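Local coordinates for penicillin-binding protein 1A (Mycobacterium tuberculosis, PDB 5CXW) that synthesises and cross-links peptidoglycan for the mycobacterial cell wall, here represented by its penicillin-sensitive C-terminal transpeptidase part, at residues 310-314 against 361-365. Numbering follows the deposited sequence.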
loop_
_atom_site.group_PDB
_atom_site.type_symbol
_atom_site.label_atom_id
_atom_site.label_comp_id
_atom_site.label_asym_id
_atom_site.label_seq_id
_atom_site.Cartn_x
_atom_site.Cartn_y
_atom_site.Cartn_z
ATOM N N GLY A 310 0.044 -4.696 3.630
ATOM C CA GLY A 310 0.394 -6.087 3.502
ATOM C C GLY A 310 -0.792 -6.942 3.112
ATOM O O GLY A 310 -1.950 -6.494 3.137
ATOM N N TYR A 311 -0.461 -8.165 2.735
ATOM C CA TYR A 311 -1.384 -9.060 2.057
ATOM C C TYR A 311 -1.237 -10.523 2.373
ATOM O O TYR A 311 -0.207 -10.978 2.881
ATOM C CB TYR A 311 -1.233 -8.852 0.523
ATOM C CG TYR A 311 0.135 -9.115 -0.070
ATOM C CD1 TYR A 311 0.572 -10.390 -0.469
ATOM C CD2 TYR A 311 1.031 -8.051 -0.244
ATOM C CE1 TYR A 311 1.847 -10.570 -1.057
ATOM C CE2 TYR A 311 2.259 -8.246 -0.802
ATOM C CZ TYR A 311 2.664 -9.491 -1.230
ATOM O OH TYR A 311 3.914 -9.619 -1.813
ATOM N N THR A 312 -2.318 -11.274 2.042
ATOM C CA THR A 312 -2.297 -12.668 1.792
ATOM C C THR A 312 -2.662 -12.832 0.326
ATOM O O THR A 312 -2.971 -11.870 -0.336
ATOM C CB THR A 312 -3.314 -13.392 2.689
ATOM O OG1 THR A 312 -4.618 -13.157 2.183
ATOM C CG2 THR A 312 -3.181 -12.961 4.076
ATOM N N PRO A 313 -2.659 -14.052 -0.202
ATOM C CA PRO A 313 -3.055 -14.172 -1.615
ATOM C C PRO A 313 -4.504 -13.735 -1.911
ATOM O O PRO A 313 -4.862 -13.484 -3.078
ATOM C CB PRO A 313 -2.851 -15.677 -1.892
ATOM C CG PRO A 313 -1.806 -16.083 -0.881
ATOM C CD PRO A 313 -2.120 -15.312 0.340
ATOM N N SER A 314 -5.334 -13.625 -0.881
ATOM C CA SER A 314 -6.760 -13.336 -1.022
ATOM C C SER A 314 -7.179 -11.934 -0.543
ATOM O O SER A 314 -8.322 -11.580 -0.704
ATOM C CB SER A 314 -7.561 -14.431 -0.331
ATOM O OG SER A 314 -7.422 -15.662 -1.057
ATOM N N ASN A 361 -6.077 -20.892 6.139
ATOM C CA ASN A 361 -4.796 -20.201 5.954
ATOM C C ASN A 361 -4.151 -20.590 4.643
ATOM O O ASN A 361 -3.908 -21.775 4.402
ATOM C CB ASN A 361 -3.819 -20.518 7.091
ATOM C CG ASN A 361 -4.253 -19.914 8.412
ATOM O OD1 ASN A 361 -5.120 -19.034 8.472
ATOM N ND2 ASN A 361 -3.622 -20.376 9.493
ATOM N N GLU A 362 -3.814 -19.587 3.832
ATOM C CA GLU A 362 -3.083 -19.826 2.589
ATOM C C GLU A 362 -1.575 -19.669 2.746
ATOM O O GLU A 362 -1.098 -18.923 3.587
ATOM C CB GLU A 362 -3.521 -18.841 1.536
ATOM C CG GLU A 362 -4.951 -19.013 1.156
ATOM C CD GLU A 362 -5.363 -18.063 0.060
ATOM O OE1 GLU A 362 -5.516 -16.854 0.306
ATOM O OE2 GLU A 362 -5.523 -18.552 -1.088
ATOM N N THR A 363 -0.829 -20.402 1.930
ATOM C CA THR A 363 0.635 -20.268 1.897
ATOM C C THR A 363 0.984 -19.598 0.589
ATOM O O THR A 363 0.217 -19.639 -0.388
ATOM C CB THR A 363 1.338 -21.611 1.987
ATOM O OG1 THR A 363 0.792 -22.462 1.015
ATOM C CG2 THR A 363 1.014 -22.269 3.312
ATOM N N PHE A 364 2.122 -18.928 0.599
ATOM C CA PHE A 364 2.541 -18.214 -0.599
ATOM C C PHE A 364 3.245 -19.130 -1.606
ATOM O O PHE A 364 3.820 -20.157 -1.236
ATOM C CB PHE A 364 3.454 -17.068 -0.160
ATOM C CG PHE A 364 2.741 -15.983 0.542
ATOM C CD1 PHE A 364 1.882 -15.192 -0.150
ATOM C CD2 PHE A 364 2.999 -15.704 1.866
ATOM C CE1 PHE A 364 1.216 -14.120 0.475
ATOM C CE2 PHE A 364 2.345 -14.654 2.519
ATOM C CZ PHE A 364 1.483 -13.820 1.803
ATOM N N PRO A 365 3.221 -18.743 -2.889
ATOM C CA PRO A 365 3.866 -19.575 -3.901
ATOM C C PRO A 365 5.359 -19.656 -3.686
ATOM O O PRO A 365 5.989 -18.688 -3.331
ATOM C CB PRO A 365 3.502 -18.875 -5.236
ATOM C CG PRO A 365 2.499 -17.871 -4.908
ATOM C CD PRO A 365 2.533 -17.572 -3.462
HETATM O O HOH W 1 -6.012 -15.509 2.609
#
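F364 extends from the loop that follows helix 343-356 and meets P313 obliquely through CE1, 3.5 Å from the proline CD. Its CG sits beside the backbone N (chi1 -71°), which carries the far end of the ring to the backbone of Y311 and T312, where CZ comes to 3.5 Å from Y311 O and the carbonyl oxygen is met by the ring's edge, near its plane. The same CE1 also packs on Y311 CD1 at 3.9 Å. The two aromatic planes are almost perpendicular, at 88°, yet meet obliquely. Y311 turns its ring in among helices 211-222 and 260-270, where its hydroxyl hydrogen-bonds to T267. Strand 303-312 belongs to the antiparallel sheet of the penicillin-binding transpeptidase fold, and the contact joins the loop after helix 343-356 to the turn between this strand and strand 315-323, away from the penicillin site. Beside P313, E362 runs extended beyond CG, passing the proline side chain in the opposite direction. Its OE1 accepts a 2.6 Å hydrogen bond from S314 OG, arriving on the syn side but 31° out of the carboxylate plane. A water donates to that oxygen at 2.7 Å and joins it to T312 OG1. The threonine hydroxyl in turn accepts from S314 N, the 3.2 Å bond of an ST turn.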